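Local coordinates for protein mevalonate kinase, putative (Leishmania major, PDB 2HFS) that probably catalyses the ATP-dependent phosphorylation of (R)-mevalonate to (R)-5-phosphomevalonate, an early step of isoprenoid and sterol biosynthesis, at residues 126-129 / 130-133; 7-10 / 11-15; 218-221 / 222-226; 200-203 / 204-208. All coordinates share one frame; numbering follows the deposited sequence.

Contact 1: residues 126-129 / 130-133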
loop_
_atom_site.group_PDB
_atom_site.type_symbol
_atom_site.label_atom_id
_atom_site.label_comp_id
_atom_site.label_asym_id
_atom_site.label_seq_id
_atom_site.Cartn_x
_atom_site.Cartn_y
_atom_site.Cartn_z
ATOM N N LEU A 126 5.027 -19.702 4.267
ATOM C CA LEU A 126 6.178 -20.559 4.003
ATOM C C LEU A 126 7.005 -20.713 5.276
ATOM O O LEU A 126 7.429 -21.837 5.625
ATOM C CB LEU A 126 7.037 -20.005 2.851
ATOM C CG LEU A 126 6.410 -20.059 1.449
ATOM C CD1 LEU A 126 7.239 -19.211 0.453
ATOM C CD2 LEU A 126 6.301 -21.509 0.951
ATOM N N SER A 127 7.235 -19.594 5.972
ATOM C CA SER A 127 7.964 -19.661 7.228
ATOM C C SER A 127 7.276 -20.645 8.162
ATOM O O SER A 127 7.938 -21.483 8.785
ATOM C CB SER A 127 8.058 -18.283 7.896
ATOM O OG SER A 127 8.809 -18.371 9.102
ATOM N N GLU A 128 5.949 -20.564 8.247
ATOM C CA GLU A 128 5.235 -21.522 9.083
ATOM C C GLU A 128 5.479 -22.954 8.624
ATOM O O GLU A 128 5.921 -23.791 9.407
ATOM C CB GLU A 128 3.733 -21.263 9.155
ATOM C CG GLU A 128 3.058 -22.268 10.080
ATOM C CD GLU A 128 1.591 -22.027 10.351
ATOM O OE1 GLU A 128 1.073 -20.955 10.013
ATOM O OE2 GLU A 128 0.953 -22.938 10.929
ATOM N N LEU A 129 5.197 -23.227 7.352
ATOM C CA LEU A 129 5.122 -24.595 6.879
ATOM C C LEU A 129 6.487 -25.260 6.893
ATOM O O LEU A 129 6.600 -26.443 7.218
ATOM C CB LEU A 129 4.529 -24.639 5.481
ATOM C CG LEU A 129 3.987 -26.015 5.072
ATOM C CD1 LEU A 129 2.556 -26.121 5.544
ATOM C CD2 LEU A 129 4.036 -26.141 3.571
ATOM N N TYR A 130 7.519 -24.482 6.564
ATOM C CA TYR A 130 8.902 -24.960 6.567
ATOM C C TYR A 130 9.614 -24.696 7.905
ATOM O O TYR A 130 10.804 -25.016 8.071
ATOM C CB TYR A 130 9.653 -24.372 5.355
ATOM C CG TYR A 130 9.105 -24.939 4.052
ATOM C CD1 TYR A 130 9.719 -26.020 3.433
ATOM C CD2 TYR A 130 7.935 -24.419 3.473
ATOM C CE1 TYR A 130 9.198 -26.565 2.248
ATOM C CE2 TYR A 130 7.399 -24.963 2.304
ATOM C CZ TYR A 130 8.029 -26.041 1.709
ATOM O OH TYR A 130 7.508 -26.548 0.542
ATOM N N GLN A 131 8.865 -24.144 8.860
ATOM C CA GLN A 131 9.370 -23.764 10.190
ATOM C C GLN A 131 10.704 -23.022 10.104
ATOM O O GLN A 131 11.720 -23.461 10.656
ATOM C CB GLN A 131 9.479 -24.981 11.134
ATOM C CG GLN A 131 8.160 -25.602 11.567
ATOM C CD GLN A 131 7.439 -24.799 12.624
ATOM O OE1 GLN A 131 7.798 -24.848 13.798
ATOM N NE2 GLN A 131 6.400 -24.079 12.214
ATOM N N LEU A 132 10.686 -21.885 9.415
ATOM C CA LEU A 132 11.914 -21.141 9.146
ATOM C C LEU A 132 12.160 -20.098 10.216
ATOM O O LEU A 132 13.264 -19.544 10.296
ATOM C CB LEU A 132 11.852 -20.457 7.777
ATOM C CG LEU A 132 11.566 -21.346 6.564
ATOM C CD1 LEU A 132 11.373 -20.506 5.321
ATOM C CD2 LEU A 132 12.673 -22.411 6.370
ATOM N N ASN A 133 11.126 -19.827 11.018
ATOM C CA ASN A 133 11.164 -18.796 12.066
ATOM C C ASN A 133 11.730 -17.471 11.546
ATOM O O ASN A 133 12.601 -16.863 12.182
ATOM C CB ASN A 133 11.989 -19.270 13.275
ATOM C CG ASN A 133 11.402 -20.500 13.949
ATOM O OD1 ASN A 133 12.082 -21.518 14.088
ATOM N ND2 ASN A 133 10.149 -20.408 14.381
HETATM O O HOH W 1 8.883 -21.138 11.969
#
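Glu-128 O is gripped twice by Gln-131, once from the side chain and once from the main chain. The side-chain bond is the straighter one: Gln-131 NE2 lies 2.9 Å from Glu-128 O with an N-H...O angle of 169°, on a lone pair in the carbonyl plane. Gln-131 N comes instead from above that plane, 3.0 Å from Glu-128 O. The bend at chi2 (-76°) turns the Gln-131 amide back toward the last helical turn, where NE2 meets this acceptor. Here helix 114-130 ends in a Schellman motif: Gln-131 has positive phi, and Leu-132 N reaches back to Ser-127 O at 2.8 Å. Leu-126 O takes the last regular helical bond, from Tyr-130 N, and also lies at the edge of the Tyr-130 ring. That ring runs alongside Leu-126, whose CD2 is 3.9 Å from Tyr-130 CE2, while Leu-129 CD2 meets the same Tyr-130 CE2 obliquely at 3.8 Å. Leu-98 of strand 97-103 touches all three side chains, so they face the protein interior. Ser-127 OG is hydrogen-bonded to Leu-134 N, past the turn. A water accepts from Asn-133 N at 2.8 Å and donates weakly to Ser-127 O.

Contact 2: residues 7-10 / 11-15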
loop_
_atom_site.group_PDB
_atom_site.type_symbol
_atom_site.label_atom_id
_atom_site.label_comp_id
_atom_site.label_asym_id
_atom_site.label_seq_id
_atom_site.Cartn_x
_atom_site.Cartn_y
_atom_site.Cartn_z
ATOM N N PRO A 7 9.578 -29.425 4.039
ATOM C CA PRO A 7 8.374 -29.045 4.787
ATOM C C PRO A 7 8.280 -29.776 6.110
ATOM O O PRO A 7 8.441 -31.004 6.167
ATOM C CB PRO A 7 7.217 -29.463 3.866
ATOM C CG PRO A 7 7.829 -29.710 2.537
ATOM C CD PRO A 7 9.231 -30.153 2.806
ATOM N N VAL A 8 8.040 -29.013 7.166
ATOM C CA VAL A 8 7.967 -29.557 8.508
ATOM C C VAL A 8 6.511 -29.819 8.861
ATOM O O VAL A 8 6.187 -30.890 9.365
ATOM C CB VAL A 8 8.645 -28.646 9.549
ATOM C CG1 VAL A 8 8.538 -29.241 10.947
ATOM C CG2 VAL A 8 10.095 -28.454 9.201
ATOM N N LYS A 9 5.641 -28.847 8.565
ATOM C CA LYS A 9 4.199 -29.006 8.715
ATOM C C LYS A 9 3.529 -29.500 7.397
ATOM O O LYS A 9 4.065 -29.311 6.300
ATOM C CB LYS A 9 3.566 -27.676 9.174
ATOM C CG LYS A 9 4.069 -27.163 10.523
ATOM C CD LYS A 9 3.290 -25.936 11.010
ATOM C CE LYS A 9 1.846 -26.256 11.400
ATOM N NZ LYS A 9 1.298 -25.293 12.388
ATOM N N SER A 10 2.352 -30.114 7.514
ATOM C CA SER A 10 1.601 -30.568 6.342
ATOM C C SER A 10 0.559 -29.530 5.888
ATOM O O SER A 10 0.083 -29.558 4.751
ATOM C CB SER A 10 0.947 -31.933 6.594
ATOM O OG SER A 10 -0.068 -31.855 7.572
ATOM N N LYS A 11 0.213 -28.624 6.791
ATOM C CA LYS A 11 -0.788 -27.607 6.539
ATOM C C LYS A 11 -0.522 -26.486 7.533
ATOM O O LYS A 11 -0.238 -26.773 8.691
ATOM C CB LYS A 11 -2.181 -28.227 6.748
ATOM C CG LYS A 11 -3.381 -27.309 6.541
ATOM C CD LYS A 11 -4.702 -28.020 6.982
ATOM C CE LYS A 11 -5.924 -27.187 6.567
ATOM N NZ LYS A 11 -7.260 -27.887 6.718
ATOM N N THR A 12 -0.610 -25.220 7.098
ATOM C CA THR A 12 -0.562 -24.091 8.050
ATOM C C THR A 12 -1.812 -23.992 8.915
ATOM O O THR A 12 -2.914 -24.338 8.469
ATOM C CB THR A 12 -0.309 -22.737 7.330
ATOM O OG1 THR A 12 -1.334 -22.504 6.354
ATOM C CG2 THR A 12 0.987 -22.796 6.550
ATOM N N THR A 13 -1.625 -23.523 10.152
ATOM C CA THR A 13 -2.695 -23.374 11.140
ATOM C C THR A 13 -2.696 -21.975 11.746
ATOM O O THR A 13 -3.571 -21.640 12.557
ATOM C CB THR A 13 -2.538 -24.384 12.308
ATOM O OG1 THR A 13 -1.255 -24.187 12.953
ATOM C CG2 THR A 13 -2.516 -25.837 11.812
ATOM N N GLY A 14 -1.705 -21.169 11.369
ATOM C CA GLY A 14 -1.589 -19.809 11.901
ATOM C C GLY A 14 -2.388 -18.844 11.052
ATOM O O GLY A 14 -3.124 -19.281 10.151
ATOM N N LYS A 15 -2.228 -17.545 11.314
ATOM C CA LYS A 15 -2.871 -16.506 10.520
ATOM C C LYS A 15 -1.812 -15.649 9.795
ATOM O O LYS A 15 -1.359 -14.604 10.299
ATOM C CB LYS A 15 -3.810 -15.659 11.380
ATOM C CG LYS A 15 -4.672 -14.693 10.574
ATOM C CD LYS A 15 -5.934 -14.286 11.331
ATOM C CE LYS A 15 -6.771 -13.334 10.499
ATOM N NZ LYS A 15 -7.486 -14.071 9.426
#
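The N-terminal loop leading to strand 17-25 runs between helix 114-130 and strand 36-52, and within it Lys-9 reaches forward along the chain to Thr-13. The single side-chain hydrogen bond across this stretch of loop goes from Lys-9 NZ to Thr-13 OG1, at 2.8 Å. The two side chains meet at about a right angle. Lys-9 starts with CG beside its backbone N, and its chain then bends at chi3 (69°), which brings CE over the intervening backbone: Lys-9 CE is 3.5 Å from Lys-11 O. The ammonium group has a second partner in Glu-128 of helix 114-130, with which it forms a salt bridge. The same carboxylate also accepts from the backbone N of Thr-13 and of Gly-14, so Glu-128 ties both ends of the Lys-9 to Thr-13 bridge to the helix. On the other flank, backbone hydrogen bonds join Ser-10 with Ile-51 and Thr-12 with Leu-49 of strand 36-52, and the extended Lys-11 side chain touches Arg-48 and Glu-50 of that strand. Lys-11 N has no hydrogen-bonding partner in the model; Ser-10 OG is close, but the angle is poor. At Thr-13, chi1 of 59° sets OG1 between the backbone N and carbonyl carbon, and the methyl carbon Thr-13 CG2 remains 3.9 Å from Lys-9 NZ.

Contact 3: residues 218-221 / 222-226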
loop_
_atom_site.group_PDB
_atom_site.type_symbol
_atom_site.label_atom_id
_atom_site.label_comp_id
_atom_site.label_asym_id
_atom_site.label_seq_id
_atom_site.Cartn_x
_atom_site.Cartn_y
_atom_site.Cartn_z
ATOM N N GLN A 218 11.045 26.494 -9.690
ATOM C CA GLN A 218 9.646 26.288 -9.300
ATOM C C GLN A 218 9.511 24.989 -8.528
ATOM O O GLN A 218 8.885 24.965 -7.458
ATOM C CB GLN A 218 8.660 26.320 -10.477
ATOM C CG GLN A 218 7.197 26.462 -9.971
ATOM C CD GLN A 218 6.115 26.512 -11.063
ATOM O OE1 GLN A 218 6.277 27.167 -12.091
ATOM N NE2 GLN A 218 4.993 25.845 -10.806
ATOM N N PHE A 219 10.117 23.921 -9.054
ATOM C CA PHE A 219 10.074 22.628 -8.391
ATOM C C PHE A 219 10.623 22.706 -6.956
ATOM O O PHE A 219 9.968 22.264 -6.017
ATOM C CB PHE A 219 10.757 21.527 -9.199
ATOM C CG PHE A 219 10.552 20.160 -8.620
ATOM C CD1 PHE A 219 11.327 19.717 -7.553
ATOM C CD2 PHE A 219 9.549 19.324 -9.113
ATOM C CE1 PHE A 219 11.114 18.453 -6.998
ATOM C CE2 PHE A 219 9.337 18.067 -8.559
ATOM C CZ PHE A 219 10.123 17.637 -7.508
ATOM N N LYS A 220 11.798 23.303 -6.794
ATOM C CA LYS A 220 12.384 23.483 -5.476
ATOM C C LYS A 220 11.421 24.220 -4.561
ATOM O O LYS A 220 11.335 23.917 -3.371
ATOM C CB LYS A 220 13.728 24.226 -5.564
ATOM C CG LYS A 220 14.379 24.511 -4.214
ATOM C CD LYS A 220 14.674 23.249 -3.400
ATOM C CE LYS A 220 15.516 23.595 -2.168
ATOM N NZ LYS A 220 15.552 22.475 -1.193
ATOM N N ARG A 221 10.683 25.188 -5.106
ATOM C CA ARG A 221 9.669 25.856 -4.279
ATOM C C ARG A 221 8.596 24.864 -3.786
ATOM O O ARG A 221 8.305 24.819 -2.597
ATOM C CB ARG A 221 9.029 27.047 -4.997
ATOM C CG ARG A 221 8.087 27.818 -4.096
ATOM C CD ARG A 221 7.361 28.996 -4.748
ATOM N NE ARG A 221 6.283 28.602 -5.655
ATOM C CZ ARG A 221 6.278 28.845 -6.969
ATOM N NH1 ARG A 221 5.245 28.461 -7.715
ATOM N NH2 ARG A 221 7.302 29.475 -7.539
ATOM N N LEU A 222 8.034 24.066 -4.694
ATOM C CA LEU A 222 7.006 23.072 -4.321
ATOM C C LEU A 222 7.528 22.002 -3.360
ATOM O O LEU A 222 6.815 21.550 -2.455
ATOM C CB LEU A 222 6.446 22.399 -5.574
ATOM C CG LEU A 222 5.912 23.348 -6.638
ATOM C CD1 LEU A 222 5.386 22.569 -7.856
ATOM C CD2 LEU A 222 4.840 24.277 -6.038
ATOM N N TYR A 223 8.765 21.579 -3.593
ATOM C CA TYR A 223 9.452 20.631 -2.728
ATOM C C TYR A 223 9.605 21.163 -1.298
ATOM O O TYR A 223 9.376 20.436 -0.327
ATOM C CB TYR A 223 10.834 20.311 -3.307
ATOM C CG TYR A 223 11.626 19.379 -2.429
ATOM C CD1 TYR A 223 12.472 19.872 -1.439
ATOM C CD2 TYR A 223 11.501 17.997 -2.565
ATOM C CE1 TYR A 223 13.191 19.007 -0.612
ATOM C CE2 TYR A 223 12.220 17.128 -1.752
ATOM C CZ TYR A 223 13.059 17.636 -0.780
ATOM O OH TYR A 223 13.761 16.769 0.020
ATOM N N ASP A 224 10.006 22.423 -1.144
ATOM C CA ASP A 224 10.200 22.935 0.215
ATOM C C ASP A 224 8.845 23.126 0.870
ATOM O O ASP A 224 8.678 22.852 2.056
ATOM C CB ASP A 224 10.969 24.249 0.230
ATOM C CG ASP A 224 12.414 24.091 -0.190
ATOM O OD1 ASP A 224 12.997 22.996 -0.015
ATOM O OD2 ASP A 224 13.036 25.041 -0.705
ATOM N N ASN A 225 7.887 23.582 0.069
ATOM C CA ASN A 225 6.495 23.687 0.481
ATOM C C ASN A 225 6.039 22.352 1.042
ATOM O O ASN A 225 5.350 22.307 2.062
ATOM C CB ASN A 225 5.608 24.113 -0.703
ATOM C CG ASN A 225 5.761 25.609 -1.052
ATOM O OD1 ASN A 225 6.457 26.356 -0.356
ATOM N ND2 ASN A 225 5.107 26.043 -2.128
ATOM N N TYR A 226 6.450 21.270 0.381
ATOM C CA TYR A 226 6.159 19.926 0.890
ATOM C C TYR A 226 6.783 19.604 2.250
ATOM O O TYR A 226 6.101 19.093 3.152
ATOM C CB TYR A 226 6.457 18.802 -0.117
ATOM C CG TYR A 226 6.166 17.486 0.561
ATOM C CD1 TYR A 226 7.211 16.679 1.053
ATOM C CD2 TYR A 226 4.838 17.105 0.838
ATOM C CE1 TYR A 226 6.942 15.490 1.741
ATOM C CE2 TYR A 226 4.557 15.923 1.536
ATOM C CZ TYR A 226 5.609 15.126 1.989
ATOM O OH TYR A 226 5.319 13.973 2.676
#
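Two torsions bring Lys-220 to Asp-224: the lysine's bend at chi2 (59°) turns its chain along the helix toward the next turn, and chi1 of -68° at Asp-224 sends the carboxylate back to meet it. Lys-220 NZ then lies 2.9 Å from Asp-224 OD1, a hydrogen-bonded salt bridge that uses the syn lone pair, which faces OD2. The approach is oblique and the rest of the lysine follows it closely, with Lys-220 CE only 3.2 Å from Asp-224 OD2. Asp-224 OD1 also lies at the edge of the Tyr-223 ring, in its plane, and Lys-220 NZ is 4.0 Å from Tyr-223 CD1, so the bridge runs beside that ring. This is an i to i+4 pair on helix 216-239, whose backbone bonds link the same spacing; the one from Tyr-223 N to Phe-219 O is 2.8 Å long. Tyr-223 is also met by Phe-219, whose CE1 comes obliquely to within 4.1 Å of Tyr-223 CB, and both side chains also touch His-32. Leu-222 turns to the interior: its CG sits 3.5 Å from Gln-218 O, and its side chain packs on Leu-255 of helix 242-258 and Met-211 of helix 201-214. Arg-221 and Asn-225 run alongside each other; their nearest side-chain approach is Arg-221 CG to Asn-225 ND2, 4.0 Å.

Contact 4: residues 200-203 / 204-208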
loop_
_atom_site.group_PDB
_atom_site.type_symbol
_atom_site.label_atom_id
_atom_site.label_comp_id
_atom_site.label_asym_id
_atom_site.label_seq_id
_atom_site.Cartn_x
_atom_site.Cartn_y
_atom_site.Cartn_z
ATOM N N SER A 200 1.176 4.307 -14.621
ATOM C CA SER A 200 2.542 3.783 -14.593
ATOM C C SER A 200 3.446 4.635 -13.710
ATOM O O SER A 200 3.868 5.730 -14.104
ATOM C CB SER A 200 3.133 3.702 -16.003
ATOM O OG SER A 200 4.517 3.369 -15.954
ATOM N N THR A 201 3.742 4.120 -12.522
ATOM C CA THR A 201 4.636 4.796 -11.575
ATOM C C THR A 201 5.883 5.358 -12.258
ATOM O O THR A 201 6.143 6.564 -12.196
ATOM C CB THR A 201 5.026 3.833 -10.439
ATOM O OG1 THR A 201 3.836 3.399 -9.771
ATOM C CG2 THR A 201 5.793 4.557 -9.336
ATOM N N ALA A 202 6.635 4.476 -12.919
ATOM C CA ALA A 202 7.853 4.864 -13.636
ATOM C C ALA A 202 7.636 6.048 -14.591
ATOM O O ALA A 202 8.428 6.992 -14.587
ATOM C CB ALA A 202 8.446 3.664 -14.377
ATOM N N LYS A 203 6.564 6.000 -15.382
ATOM C CA LYS A 203 6.227 7.065 -16.339
ATOM C C LYS A 203 5.875 8.417 -15.694
ATOM O O LYS A 203 6.285 9.475 -16.178
ATOM C CB LYS A 203 5.097 6.615 -17.259
ATOM C CG LYS A 203 4.426 7.744 -18.007
ATOM C CD LYS A 203 3.611 7.248 -19.192
ATOM C CE LYS A 203 3.275 8.399 -20.136
ATOM N NZ LYS A 203 2.837 9.624 -19.401
ATOM N N VAL A 204 5.097 8.378 -14.616
ATOM C CA VAL A 204 4.690 9.598 -13.920
ATOM C C VAL A 204 5.892 10.197 -13.181
ATOM O O VAL A 204 6.138 11.413 -13.235
ATOM C CB VAL A 204 3.501 9.310 -12.948
ATOM C CG1 VAL A 204 3.129 10.553 -12.180
ATOM C CG2 VAL A 204 2.282 8.767 -13.723
ATOM N N VAL A 205 6.639 9.337 -12.486
ATOM C CA VAL A 205 7.832 9.763 -11.745
ATOM C C VAL A 205 8.833 10.426 -12.682
ATOM O O VAL A 205 9.461 11.407 -12.322
ATOM C CB VAL A 205 8.499 8.595 -10.944
ATOM C CG1 VAL A 205 9.917 8.947 -10.512
ATOM C CG2 VAL A 205 7.667 8.223 -9.701
ATOM N N ASN A 206 8.968 9.897 -13.893
ATOM C CA ASN A 206 9.872 10.506 -14.878
ATOM C C ASN A 206 9.363 11.828 -15.454
ATOM O O ASN A 206 10.153 12.761 -15.683
ATOM C CB ASN A 206 10.242 9.492 -15.948
ATOM C CG ASN A 206 11.000 8.320 -15.370
ATOM O OD1 ASN A 206 11.857 8.494 -14.492
ATOM N ND2 ASN A 206 10.696 7.118 -15.850
ATOM N N ASP A 207 8.051 11.933 -15.645
ATOM C CA ASP A 207 7.424 13.230 -15.942
ATOM C C ASP A 207 7.756 14.272 -14.865
ATOM O O ASP A 207 8.021 15.426 -15.186
ATOM C CB ASP A 207 5.902 13.108 -16.083
ATOM C CG ASP A 207 5.477 12.569 -17.436
ATOM O OD1 ASP A 207 6.348 12.277 -18.279
ATOM O OD2 ASP A 207 4.286 12.382 -17.735
ATOM N N VAL A 208 7.738 13.864 -13.594
ATOM C CA VAL A 208 8.086 14.774 -12.497
ATOM C C VAL A 208 9.568 15.168 -12.571
ATOM O O VAL A 208 9.914 16.339 -12.366
ATOM C CB VAL A 208 7.674 14.212 -11.095
ATOM C CG1 VAL A 208 8.023 15.198 -9.973
ATOM C CG2 VAL A 208 6.185 13.912 -11.062
HETATM O O HOH W 2 3.057 12.410 -20.103
#
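Lys-203 and Asp-207, one helical turn apart, meet through their charged ends. The direct approach, Lys-203 NZ to Asp-207 OD2, is a salt bridge at 3.5 Å, and a water closes it into a triangle: the water accepts from Lys-203 NZ at 2.9 Å and donates to Asp-207 OD2 at 2.7 Å. The two side chains cross, the lysine extended until a bend at chi4 (-44°) turns its ammonium group toward the carboxylate. Asp-207 OD2 has a further cationic partner in Arg-288, with which it forms a salt bridge, so two positive groups share this oxygen and would be expected to favour its negative charge. On another side of the helix, Thr-201 and Val-205 extend in the same direction, Thr-201 CG2 being 4.1 Å from Val-205 CG2. The hydroxyl of Thr-201 is hydrogen-bonded to that of Thr-286. Behind these pairs stands the first turn of helix 201-214. Ser-200 occupies the N-cap position, where Ser-200 OG accepts a weak, 3.4 Å bond from Lys-203 N; Ser-200 O accepts from Val-204 N at 3.0 Å, beginning the i to i+4 ladder. Val-205 N to Thr-201 O follows at 2.8 Å. The buried Val-204 faces inward, against His-28, Val-261, Thr-286 and Arg-288. Helix 201-214 starts soon after strand 188-194, lies against loops that include the one between strands 280-284 and 291-296, and leads into helix 216-239.

Along the chain the order is contact 2, contact 1, contact 4, contact 3, and they form two pairs. Contacts 1 and 2, with centres 8 Å apart, touch directly: the N-terminal loop lies against the end of helix 114-130. Contacts 3 and 4 are 18 Å apart between centres, on the successive helices 201-214 and 216-239, and meet where Phe-219 CE2 comes 3.5 Å from Val-208 CG1. Contacts 1 and 3 lie on opposite sides of the chain's centre, their own centres about 47 Å apart. One pair thus fixes the N-terminal loop on a helix end, while the other lies on two consecutive helices far across this single-chain kinase, with no touch between the pairs.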